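Local structure of Lpg2148(MvcA) (Legionella pneumophila subsp. pneumophila str. Philadelphia 1, 6K11) at residues V26-G32 / Y365-A369; S16-G20 / T260-W264; I53-V57 / M373-E378; S75-C79 / H232-I236. The protein probably acts as a papain-like deamidase-type effector that removes ubiquitin from the host ubiquitin-conjugating enzyme UBE2N. Residues are numbered along the deposited sequence.

Contact 1 of 4, residues V26-G32 / Y365-A369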
loop_
_atom_site.group_PDB
_atom_site.type_symbol
_atom_site.label_atom_id
_atom_site.label_comp_id
_atom_site.label_asym_id
_atom_site.label_seq_id
_atom_site.Cartn_x
_atom_site.Cartn_y
_atom_site.Cartn_z
ATOM N N VAL A 26 16.490 -12.723 0.326
ATOM C CA VAL A 26 15.979 -13.968 -0.271
ATOM C C VAL A 26 16.999 -14.487 -1.281
ATOM O O VAL A 26 17.421 -13.724 -2.162
ATOM C CB VAL A 26 14.627 -13.728 -0.933
ATOM C CG1 VAL A 26 14.123 -14.992 -1.648
ATOM C CG2 VAL A 26 13.609 -13.272 0.091
ATOM N N PRO A 27 17.421 -15.753 -1.205
ATOM C CA PRO A 27 18.376 -16.249 -2.204
ATOM C C PRO A 27 17.780 -16.122 -3.598
ATOM O O PRO A 27 16.571 -16.266 -3.782
ATOM C CB PRO A 27 18.609 -17.714 -1.793
ATOM C CG PRO A 27 18.224 -17.753 -0.296
ATOM C CD PRO A 27 17.065 -16.785 -0.210
ATOM N N ALA A 28 18.637 -15.790 -4.566
ATOM C CA ALA A 28 18.155 -15.518 -5.922
ATOM C C ALA A 28 17.427 -16.721 -6.504
ATOM O O ALA A 28 16.414 -16.564 -7.205
ATOM C CB ALA A 28 19.319 -15.120 -6.827
ATOM N N GLU A 29 17.936 -17.931 -6.255
ATOM C CA GLU A 29 17.260 -19.101 -6.809
ATOM C C GLU A 29 15.859 -19.245 -6.238
ATOM O O GLU A 29 14.928 -19.637 -6.952
ATOM C CB GLU A 29 18.078 -20.374 -6.576
ATOM C CG GLU A 29 17.530 -21.585 -7.358
ATOM C CD GLU A 29 18.350 -22.872 -7.160
ATOM O OE1 GLU A 29 18.246 -23.490 -6.090
ATOM O OE2 GLU A 29 19.103 -23.263 -8.081
ATOM N N VAL A 30 15.685 -18.921 -4.955
ATOM C CA VAL A 30 14.370 -19.017 -4.321
ATOM C C VAL A 30 13.415 -17.988 -4.924
ATOM O O VAL A 30 12.257 -18.294 -5.251
ATOM C CB VAL A 30 14.513 -18.836 -2.794
ATOM C CG1 VAL A 30 13.152 -18.794 -2.108
ATOM C CG2 VAL A 30 15.381 -19.954 -2.211
ATOM N N LEU A 31 13.890 -16.749 -5.070
ATOM C CA LEU A 31 13.092 -15.703 -5.709
ATOM C C LEU A 31 12.688 -16.106 -7.123
ATOM O O LEU A 31 11.521 -15.953 -7.523
ATOM C CB LEU A 31 13.883 -14.395 -5.731
ATOM C CG LEU A 31 13.197 -13.271 -6.513
ATOM C CD1 LEU A 31 11.906 -12.908 -5.801
ATOM C CD2 LEU A 31 14.097 -12.033 -6.645
ATOM N N GLY A 32 13.651 -16.608 -7.901
ATOM C CA GLY A 32 13.356 -17.010 -9.268
ATOM C C GLY A 32 12.342 -18.137 -9.344
ATOM O O GLY A 32 11.433 -18.109 -10.177
ATOM N N TYR A 365 22.767 -11.092 -8.859
ATOM C CA TYR A 365 21.527 -11.537 -8.233
ATOM C C TYR A 365 20.387 -11.606 -9.246
ATOM O O TYR A 365 19.633 -12.588 -9.290
ATOM C CB TYR A 365 21.182 -10.585 -7.091
ATOM C CG TYR A 365 19.982 -10.972 -6.270
ATOM C CD1 TYR A 365 20.099 -11.893 -5.219
ATOM C CD2 TYR A 365 18.744 -10.395 -6.506
ATOM C CE1 TYR A 365 18.993 -12.235 -4.462
ATOM C CE2 TYR A 365 17.645 -10.717 -5.744
ATOM C CZ TYR A 365 17.775 -11.642 -4.723
ATOM O OH TYR A 365 16.662 -11.961 -3.988
ATOM N N ARG A 366 20.224 -10.542 -10.043
ATOM C CA ARG A 366 19.189 -10.531 -11.076
ATOM C C ARG A 366 19.384 -11.664 -12.074
ATOM O O ARG A 366 18.413 -12.308 -12.486
ATOM C CB ARG A 366 19.203 -9.199 -11.830
ATOM C CG ARG A 366 18.634 -8.018 -11.090
ATOM C CD ARG A 366 19.084 -6.742 -11.804
ATOM N NE ARG A 366 18.293 -5.602 -11.364
ATOM C CZ ARG A 366 18.503 -4.344 -11.741
ATOM N NH1 ARG A 366 19.498 -4.039 -12.575
ATOM N NH2 ARG A 366 17.704 -3.394 -11.277
ATOM N N ASN A 367 20.623 -11.888 -12.512
ATOM C CA ASN A 367 20.863 -12.905 -13.535
ATOM C C ASN A 367 20.574 -14.303 -12.992
ATOM O O ASN A 367 20.030 -15.154 -13.709
ATOM C CB ASN A 367 22.299 -12.805 -14.063
ATOM C CG ASN A 367 22.550 -11.499 -14.844
ATOM O OD1 ASN A 367 21.617 -10.773 -15.164
ATOM N ND2 ASN A 367 23.805 -11.207 -15.133
ATOM N N ARG A 368 20.896 -14.549 -11.718
ATOM C CA ARG A 368 20.625 -15.857 -11.132
ATOM C C ARG A 368 19.137 -16.063 -10.883
ATOM O O ARG A 368 18.648 -17.186 -11.015
ATOM C CB ARG A 368 21.424 -16.041 -9.832
ATOM C CG ARG A 368 22.936 -16.119 -10.057
ATOM C CD ARG A 368 23.744 -15.780 -8.796
ATOM N NE ARG A 368 23.419 -16.641 -7.661
ATOM C CZ ARG A 368 24.063 -16.599 -6.498
ATOM N NH1 ARG A 368 25.064 -15.738 -6.328
ATOM N NH2 ARG A 368 23.708 -17.407 -5.507
ATOM N N ALA A 369 18.391 -15.002 -10.548
ATOM C CA ALA A 369 16.944 -15.144 -10.391
ATOM C C ALA A 369 16.273 -15.438 -11.727
ATOM O O ALA A 369 15.332 -16.240 -11.799
ATOM C CB ALA A 369 16.344 -13.878 -9.760
HETATM O O HOH W 1 20.580 -18.819 -5.025
#
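Ala28 lays its methyl group over one face of the Tyr365 ring, with Ala28 CB 4.1 Å from the ring centroid in a CH-pi contact. A small residue suits this place, because the same CB also lies 3.5 Å from Tyr365 O and 3.8 Å from Arg368 CB. The tyrosine reaches beyond the alanine to the turn before the helix, where Tyr365 OH donates a 2.6 Å hydrogen bond to Val26 O; Leu31 CD2, 3.9 Å from Tyr365 CE2, adds apolar contact. Farther along, the backbones themselves meet. Gly32 CA is 3.3 Å from Ala369 O, and Ala369 CA is 3.5 Å from Ala28 O, both CA-H...O contacts. A CB on Gly32 would clash with Ala369 O, so glycine fits. The axes of 28-32 and 365-369 approach to 8.1 Å and cross at -47°, the close helix-helix packing, lined by alanine and glycine, that joins the start of helix 28-39 to the long C-terminal helix 358-381.

Contact 2 of 4, residues S16-G20 / T260-W264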
loop_
_atom_site.group_PDB
_atom_site.type_symbol
_atom_site.label_atom_id
_atom_site.label_comp_id
_atom_site.label_asym_id
_atom_site.label_seq_id
_atom_site.Cartn_x
_atom_site.Cartn_y
_atom_site.Cartn_z
ATOM N N SER A 16 20.855 0.065 1.583
ATOM C CA SER A 16 19.774 0.149 0.598
ATOM C C SER A 16 20.196 0.948 -0.641
ATOM O O SER A 16 19.886 0.557 -1.777
ATOM C CB SER A 16 18.528 0.750 1.250
ATOM O OG SER A 16 17.504 0.922 0.264
ATOM N N GLN A 17 20.907 2.066 -0.450
ATOM C CA GLN A 17 21.420 2.824 -1.595
ATOM C C GLN A 17 22.250 1.944 -2.523
ATOM O O GLN A 17 22.161 2.065 -3.752
ATOM C CB GLN A 17 22.283 4.008 -1.141
ATOM C CG GLN A 17 21.556 5.173 -0.514
ATOM C CD GLN A 17 22.516 6.191 0.057
ATOM O OE1 GLN A 17 23.663 5.871 0.381
ATOM N NE2 GLN A 17 22.059 7.431 0.184
ATOM N N SER A 18 23.093 1.076 -1.948
ATOM C CA SER A 18 24.026 0.294 -2.750
ATOM C C SER A 18 23.385 -0.962 -3.335
ATOM O O SER A 18 23.698 -1.329 -4.468
ATOM C CB SER A 18 25.264 -0.074 -1.912
ATOM O OG SER A 18 26.087 1.075 -1.707
ATOM N N TYR A 19 22.478 -1.634 -2.603
ATOM C CA TYR A 19 22.148 -3.018 -2.928
ATOM C C TYR A 19 20.704 -3.286 -3.321
ATOM O O TYR A 19 20.403 -4.425 -3.708
ATOM C CB TYR A 19 22.504 -3.937 -1.750
ATOM C CG TYR A 19 23.965 -3.870 -1.373
ATOM C CD1 TYR A 19 24.958 -4.145 -2.306
ATOM C CD2 TYR A 19 24.351 -3.536 -0.073
ATOM C CE1 TYR A 19 26.309 -4.082 -1.960
ATOM C CE2 TYR A 19 25.686 -3.461 0.277
ATOM C CZ TYR A 19 26.657 -3.747 -0.653
ATOM O OH TYR A 19 27.978 -3.693 -0.263
ATOM N N GLY A 20 19.805 -2.298 -3.223
ATOM C CA GLY A 20 18.427 -2.435 -3.675
ATOM C C GLY A 20 17.693 -3.712 -3.295
ATOM O O GLY A 20 17.472 -3.995 -2.108
ATOM N N THR A 260 11.569 3.121 -5.655
ATOM C CA THR A 260 11.842 2.103 -4.650
ATOM C C THR A 260 12.436 2.735 -3.394
ATOM O O THR A 260 12.779 3.916 -3.359
ATOM C CB THR A 260 12.822 1.053 -5.184
ATOM O OG1 THR A 260 14.076 1.694 -5.446
ATOM C CG2 THR A 260 12.298 0.448 -6.512
ATOM N N LEU A 261 12.589 1.911 -2.355
ATOM C CA LEU A 261 13.251 2.387 -1.145
ATOM C C LEU A 261 14.685 2.804 -1.444
ATOM O O LEU A 261 15.179 3.812 -0.913
ATOM C CB LEU A 261 13.200 1.297 -0.073
ATOM C CG LEU A 261 13.841 1.617 1.283
ATOM C CD1 LEU A 261 13.195 2.850 1.893
ATOM C CD2 LEU A 261 13.731 0.409 2.216
ATOM N N GLN A 262 15.360 2.058 -2.323
ATOM C CA GLN A 262 16.714 2.434 -2.732
ATOM C C GLN A 262 16.733 3.825 -3.369
ATOM O O GLN A 262 17.563 4.669 -3.009
ATOM C CB GLN A 262 17.266 1.387 -3.701
ATOM C CG GLN A 262 18.481 1.866 -4.487
ATOM C CD GLN A 262 19.024 0.794 -5.403
ATOM O OE1 GLN A 262 18.274 0.143 -6.137
ATOM N NE2 GLN A 262 20.334 0.591 -5.356
ATOM N N ASP A 263 15.814 4.074 -4.319
ATOM C CA ASP A 263 15.672 5.391 -4.943
ATOM C C ASP A 263 15.458 6.465 -3.888
ATOM O O ASP A 263 16.051 7.549 -3.949
ATOM C CB ASP A 263 14.473 5.431 -5.919
ATOM C CG ASP A 263 14.640 4.554 -7.160
ATOM O OD1 ASP A 263 15.770 4.333 -7.639
ATOM O OD2 ASP A 263 13.591 4.089 -7.680
ATOM N N TRP A 264 14.573 6.181 -2.931
ATOM C CA TRP A 264 14.263 7.128 -1.864
ATOM C C TRP A 264 15.523 7.541 -1.119
ATOM O O TRP A 264 15.810 8.737 -0.967
ATOM C CB TRP A 264 13.247 6.481 -0.918
ATOM C CG TRP A 264 12.797 7.325 0.238
ATOM C CD1 TRP A 264 13.262 7.280 1.536
ATOM C CD2 TRP A 264 11.765 8.311 0.216
ATOM N NE1 TRP A 264 12.570 8.176 2.316
ATOM C CE2 TRP A 264 11.653 8.832 1.527
ATOM C CE3 TRP A 264 10.925 8.815 -0.795
ATOM C CZ2 TRP A 264 10.723 9.825 1.862
ATOM C CZ3 TRP A 264 9.992 9.793 -0.465
ATOM C CH2 TRP A 264 9.898 10.289 0.861
HETATM O O HOH W 2 22.740 -1.076 -6.932
#
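A capping box starts helix 261-266, and the first turn of that helix presents Gln262 to the end of helix 4-19. In the box, Thr260 OG1 accepts from Asp263 N at 3.2 Å while Thr260 N donates to Asp263 OD2 at 3.0 Å. Threonine and aspartate thus satisfy first-turn groups that the helix itself cannot pair. Gln262, whose chi1 and chi2 are both t, extends its amide across the gap, and Gln262 NE2 donates a nearly straight 2.8 Å hydrogen bond to Gln17 O. A glutamine is long enough to reach a main-chain carbonyl on the neighbouring helix, and its stem packs closely along the helix end, with Gln262 CG 3.3 Å from Ser16 O. A water bound to Ser18 O at 2.7 Å makes a further, weak link to Gln262 NE2. Gly20, which leaves the helix with positive phi, passes with its CA 3.6 Å from Gln262 OE1, where a CB would collide with that oxygen. Compact Ser16 brings its OG to 3.9 Å from Leu261 CG. Around the contact, Gln17 NE2 returns a hydrogen bond to Phe265 O, Tyr19 and Ser18 rest on Pro358 at the start of helix 358-381, and Trp264 NE1 bonds to Pro251 O on strand 250-252.

Contact 3 of 4, residues I53-V57 / M373-E378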
loop_
_atom_site.group_PDB
_atom_site.type_symbol
_atom_site.label_atom_id
_atom_site.label_comp_id
_atom_site.label_asym_id
_atom_site.label_seq_id
_atom_site.Cartn_x
_atom_site.Cartn_y
_atom_site.Cartn_z
ATOM N N ILE A 53 6.471 -18.948 -22.001
ATOM C CA ILE A 53 7.520 -18.869 -20.988
ATOM C C ILE A 53 8.408 -17.654 -21.245
ATOM O O ILE A 53 8.733 -16.897 -20.323
ATOM C CB ILE A 53 8.336 -20.174 -20.955
ATOM C CG1 ILE A 53 7.453 -21.347 -20.498
ATOM C CG2 ILE A 53 9.568 -20.017 -20.055
ATOM C CD1 ILE A 53 8.065 -22.723 -20.754
ATOM N N ALA A 54 8.815 -17.450 -22.502
ATOM C CA ALA A 54 9.626 -16.279 -22.829
ATOM C C ALA A 54 8.895 -14.993 -22.463
ATOM O O ALA A 54 9.503 -14.044 -21.945
ATOM C CB ALA A 54 9.992 -16.287 -24.312
ATOM N N LYS A 55 7.581 -14.965 -22.694
ATOM C CA LYS A 55 6.764 -13.804 -22.365
ATOM C C LYS A 55 6.732 -13.552 -20.862
ATOM O O LYS A 55 6.915 -12.414 -20.403
ATOM C CB LYS A 55 5.346 -14.011 -22.908
ATOM C CG LYS A 55 4.363 -12.885 -22.587
ATOM C CD LYS A 55 2.919 -13.344 -22.752
ATOM C CE LYS A 55 1.943 -12.185 -22.574
ATOM N NZ LYS A 55 0.518 -12.609 -22.733
ATOM N N GLU A 56 6.494 -14.605 -20.074
ATOM C CA GLU A 56 6.395 -14.419 -18.629
ATOM C C GLU A 56 7.738 -14.031 -18.030
ATOM O O GLU A 56 7.795 -13.222 -17.096
ATOM C CB GLU A 56 5.862 -15.687 -17.964
ATOM C CG GLU A 56 4.407 -15.971 -18.270
ATOM C CD GLU A 56 3.481 -14.908 -17.712
ATOM O OE1 GLU A 56 3.838 -14.266 -16.698
ATOM O OE2 GLU A 56 2.389 -14.719 -18.281
ATOM N N VAL A 57 8.826 -14.594 -18.547
ATOM C CA VAL A 57 10.146 -14.252 -18.027
ATOM C C VAL A 57 10.461 -12.788 -18.318
ATOM O O VAL A 57 10.947 -12.052 -17.450
ATOM C CB VAL A 57 11.211 -15.203 -18.599
ATOM C CG1 VAL A 57 12.606 -14.728 -18.239
ATOM C CG2 VAL A 57 10.974 -16.646 -18.069
ATOM N N MET A 373 14.203 -18.777 -12.540
ATOM C CA MET A 373 12.829 -18.669 -13.025
ATOM C C MET A 373 12.647 -19.452 -14.321
ATOM O O MET A 373 11.679 -20.214 -14.471
ATOM C CB MET A 373 12.456 -17.191 -13.223
ATOM C CG MET A 373 11.010 -16.966 -13.682
ATOM S SD MET A 373 10.547 -15.236 -14.035
ATOM C CE MET A 373 8.909 -15.493 -14.729
ATOM N N THR A 374 13.572 -19.281 -15.270
ATOM C CA THR A 374 13.425 -19.914 -16.580
ATOM C C THR A 374 13.517 -21.434 -16.468
ATOM O O THR A 374 12.697 -22.165 -17.034
ATOM C CB THR A 374 14.495 -19.391 -17.537
ATOM O OG1 THR A 374 14.417 -17.958 -17.610
ATOM C CG2 THR A 374 14.288 -19.975 -18.924
ATOM N N GLU A 375 14.518 -21.928 -15.736
ATOM C CA GLU A 375 14.673 -23.372 -15.597
ATOM C C GLU A 375 13.493 -23.983 -14.844
ATOM O O GLU A 375 13.007 -25.060 -15.210
ATOM C CB GLU A 375 16.011 -23.680 -14.918
ATOM C CG GLU A 375 17.205 -23.200 -15.754
ATOM C CD GLU A 375 18.570 -23.574 -15.180
ATOM O OE1 GLU A 375 19.556 -23.621 -15.961
ATOM O OE2 GLU A 375 18.664 -23.807 -13.950
ATOM N N HIS A 376 12.988 -23.291 -13.818
ATOM C CA HIS A 376 11.854 -23.815 -13.063
ATOM C C HIS A 376 10.593 -23.858 -13.922
ATOM O O HIS A 376 9.820 -24.825 -13.864
ATOM C CB HIS A 376 11.636 -22.974 -11.800
ATOM C CG HIS A 376 10.861 -23.671 -10.722
ATOM N ND1 HIS A 376 11.126 -24.969 -10.330
ATOM C CD2 HIS A 376 9.822 -23.253 -9.957
ATOM C CE1 HIS A 376 10.291 -25.314 -9.365
ATOM N NE2 HIS A 376 9.490 -24.294 -9.119
ATOM N N LEU A 377 10.373 -22.822 -14.735
ATOM C CA LEU A 377 9.222 -22.817 -15.635
ATOM C C LEU A 377 9.331 -23.929 -16.676
ATOM O O LEU A 377 8.350 -24.636 -16.951
ATOM C CB LEU A 377 9.122 -21.445 -16.303
ATOM C CG LEU A 377 7.784 -20.722 -16.408
ATOM C CD1 LEU A 377 6.939 -20.883 -15.160
ATOM C CD2 LEU A 377 8.075 -19.244 -16.679
ATOM N N GLU A 378 10.514 -24.099 -17.265
ATOM C CA GLU A 378 10.684 -25.141 -18.270
ATOM C C GLU A 378 10.517 -26.524 -17.655
ATOM O O GLU A 378 9.938 -27.424 -18.276
ATOM C CB GLU A 378 12.047 -25.003 -18.935
ATOM C CG GLU A 378 12.181 -23.775 -19.833
ATOM C CD GLU A 378 13.611 -23.550 -20.265
ATOM O OE1 GLU A 378 14.503 -24.166 -19.648
ATOM O OE2 GLU A 378 13.849 -22.767 -21.212
#
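Two helices packed roughly antiparallel meet here through a row of aliphatic side chains; the axes of segments 53-57 and 373-378 approach to 10.4 Å and are inclined at 146°. Ile53, Val57 and Leu377 lose the most surface to the contact. Ile53 and Val57 stand one turn apart on the same face of helix 49-64, and both direct their CA-to-CB bonds at helix 358-381. Leu377 answers from the other side: its CD2 lies 3.8 Å from Ile53 CG2 and 4.1 Å from Val57 CG2, so one branched residue fills the space between two beta-branched ones. Such apolar, compactly branched side chains suit an interface held by van der Waals contact. Ile53 also extends CD1 to 4.3 Å from Glu378 CA. Val57 CG2 meets Thr374 OG1 at 3.7 Å; that hydroxyl is already hydrogen-bonded to Lys370 O of its own helix, so the methyl faces a satisfied polar group. Helix 28-39 closes another flank, with Ala36 against Leu377, and Gln35 and Ser39 against Met373. The long, unbranched Met373 slides its tip up to the opposing backbone, placing CE 3.5 Å from Glu56 O and 3.7 Å from Val57 CA.

Contact 4 of 4, residues S75-C79 / H232-I236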
loop_
_atom_site.group_PDB
_atom_site.type_symbol
_atom_site.label_atom_id
_atom_site.label_comp_id
_atom_site.label_asym_id
_atom_site.label_seq_id
_atom_site.Cartn_x
_atom_site.Cartn_y
_atom_site.Cartn_z
ATOM N N SER A 75 7.992 -1.181 3.936
ATOM C CA SER A 75 7.746 -1.114 5.376
ATOM C C SER A 75 7.964 -2.473 6.036
ATOM O O SER A 75 8.490 -2.550 7.155
ATOM C CB SER A 75 6.322 -0.629 5.642
ATOM O OG SER A 75 6.176 0.730 5.267
ATOM N N ASN A 76 7.538 -3.554 5.368
ATOM C CA ASN A 76 7.740 -4.897 5.915
ATOM C C ASN A 76 9.225 -5.209 6.058
ATOM O O ASN A 76 9.644 -5.816 7.054
ATOM C CB ASN A 76 7.063 -5.956 5.034
ATOM C CG ASN A 76 5.537 -5.958 5.150
ATOM O OD1 ASN A 76 4.955 -5.317 6.015
ATOM N ND2 ASN A 76 4.893 -6.722 4.285
ATOM N N ASP A 77 10.037 -4.785 5.077
ATOM C CA ASP A 77 11.483 -4.986 5.128
ATOM C C ASP A 77 12.120 -4.182 6.253
ATOM O O ASP A 77 12.998 -4.683 6.963
ATOM C CB ASP A 77 12.133 -4.579 3.805
ATOM C CG ASP A 77 11.904 -5.581 2.693
ATOM O OD1 ASP A 77 11.342 -6.660 2.960
ATOM O OD2 ASP A 77 12.283 -5.264 1.534
ATOM N N VAL A 78 11.758 -2.897 6.369
ATOM C CA VAL A 78 12.292 -2.073 7.450
ATOM C C VAL A 78 11.963 -2.699 8.805
ATOM O O VAL A 78 12.828 -2.816 9.680
ATOM C CB VAL A 78 11.758 -0.632 7.336
ATOM C CG1 VAL A 78 12.117 0.167 8.581
ATOM C CG2 VAL A 78 12.365 0.055 6.101
ATOM N N CYS A 79 10.721 -3.157 8.976
ATOM C CA CYS A 79 10.309 -3.716 10.260
ATOM C C CYS A 79 11.036 -5.021 10.561
ATOM O O CYS A 79 11.433 -5.267 11.710
ATOM C CB CYS A 79 8.796 -3.940 10.273
ATOM S SG CYS A 79 7.814 -2.406 10.394
ATOM N N HIS A 232 -1.308 4.144 1.188
ATOM C CA HIS A 232 0.138 4.287 1.293
ATOM C C HIS A 232 0.562 3.741 2.644
ATOM O O HIS A 232 -0.234 3.666 3.583
ATOM C CB HIS A 232 0.567 5.761 1.104
ATOM C CG HIS A 232 2.051 5.964 1.010
ATOM N ND1 HIS A 232 2.881 5.101 0.325
ATOM C CD2 HIS A 232 2.850 6.947 1.498
ATOM C CE1 HIS A 232 4.131 5.529 0.414
ATOM N NE2 HIS A 232 4.139 6.654 1.110
ATOM N N SER A 233 1.823 3.333 2.710
ATOM C CA SER A 233 2.437 2.794 3.912
ATOM C C SER A 233 3.837 3.379 4.000
ATOM O O SER A 233 4.482 3.574 2.968
ATOM C CB SER A 233 2.497 1.262 3.845
ATOM O OG SER A 233 3.466 0.743 4.741
ATOM N N PHE A 234 4.285 3.701 5.208
ATOM C CA PHE A 234 5.662 4.152 5.390
ATOM C C PHE A 234 6.026 4.003 6.852
ATOM O O PHE A 234 5.177 3.724 7.703
ATOM C CB PHE A 234 5.882 5.607 4.910
ATOM C CG PHE A 234 5.090 6.665 5.664
ATOM C CD1 PHE A 234 3.757 6.926 5.344
ATOM C CD2 PHE A 234 5.705 7.446 6.648
ATOM C CE1 PHE A 234 3.039 7.911 6.009
ATOM C CE2 PHE A 234 4.996 8.445 7.307
ATOM C CZ PHE A 234 3.651 8.671 6.990
ATOM N N THR A 235 7.311 4.184 7.136
ATOM C CA THR A 235 7.799 4.109 8.494
ATOM C C THR A 235 8.602 5.365 8.795
ATOM O O THR A 235 9.069 6.075 7.897
ATOM C CB THR A 235 8.655 2.843 8.724
ATOM O OG1 THR A 235 9.690 2.771 7.724
ATOM C CG2 THR A 235 7.795 1.594 8.637
ATOM N N ILE A 236 8.743 5.639 10.084
ATOM C CA ILE A 236 9.595 6.709 10.570
ATOM C C ILE A 236 10.423 6.122 11.698
ATOM O O ILE A 236 9.889 5.416 12.564
ATOM C CB ILE A 236 8.786 7.928 11.051
ATOM C CG1 ILE A 236 8.254 8.728 9.847
ATOM C CG2 ILE A 236 9.663 8.835 11.932
ATOM C CD1 ILE A 236 7.442 9.937 10.243
HETATM O O HOH W 3 8.779 2.038 5.041
#
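His232 begins the strand segment without meeting residues 75-79; its side chain touches Cys71, earlier on the same helix, and its NE2 bonds to Gln253 OE1. Ser233 turns to the helix, and its OG lies 2.8 Å from Ser75 OG, which also makes a weak hydrogen bond to Cys71 O. Phe234 points away and stacks on Phe124 of the adjacent strand 120-129, while its CA sits 3.5 Å from Ser75 OG; serine is small enough to let the helix come so near. Thr235 faces the helix again, with OG1 3.7 Å from Val78 CG1 and CG2 3.8 Å from Ser75 OG. One water, 2.9 Å from both Ser75 OG and Thr235 OG1, fills the remaining polar gap. Ile236 alternates back to the other face, against Phe124. A helix thus packs on an antiparallel sheet, and Cys71 at the head of helix 71-83, His232 on the strand and Gln253 beside it are consistent with the Cys-His-Gln triad of papain-like deamidases.

In the fold
From the N terminus, helix 4-19 supplies the first half of contact 2, helix 28-39 that of contact 1, helix 49-64 that of contact 3 and helix 71-83 that of contact 4. Contact 4 closes first, at strand 228-238, and its loop takes in the insertion domain; it is nested within the other three. Contact 2 closes next, at helix 261-266, whereas contacts 1 and 3 close on successive parts of helix 358-381, so contacts 1, 2 and 3 all cross one another. Contacts 1 and 3 together pack helices 28-39, 49-64 and 358-381 into a bundle, touching at Gly32 O and Met373 CB (3.3 Å); contacts 2 and 4 touch through Leu261 CD2 and Val78 CG2 (4.1 Å), tying the N-terminal helix to the sheet core.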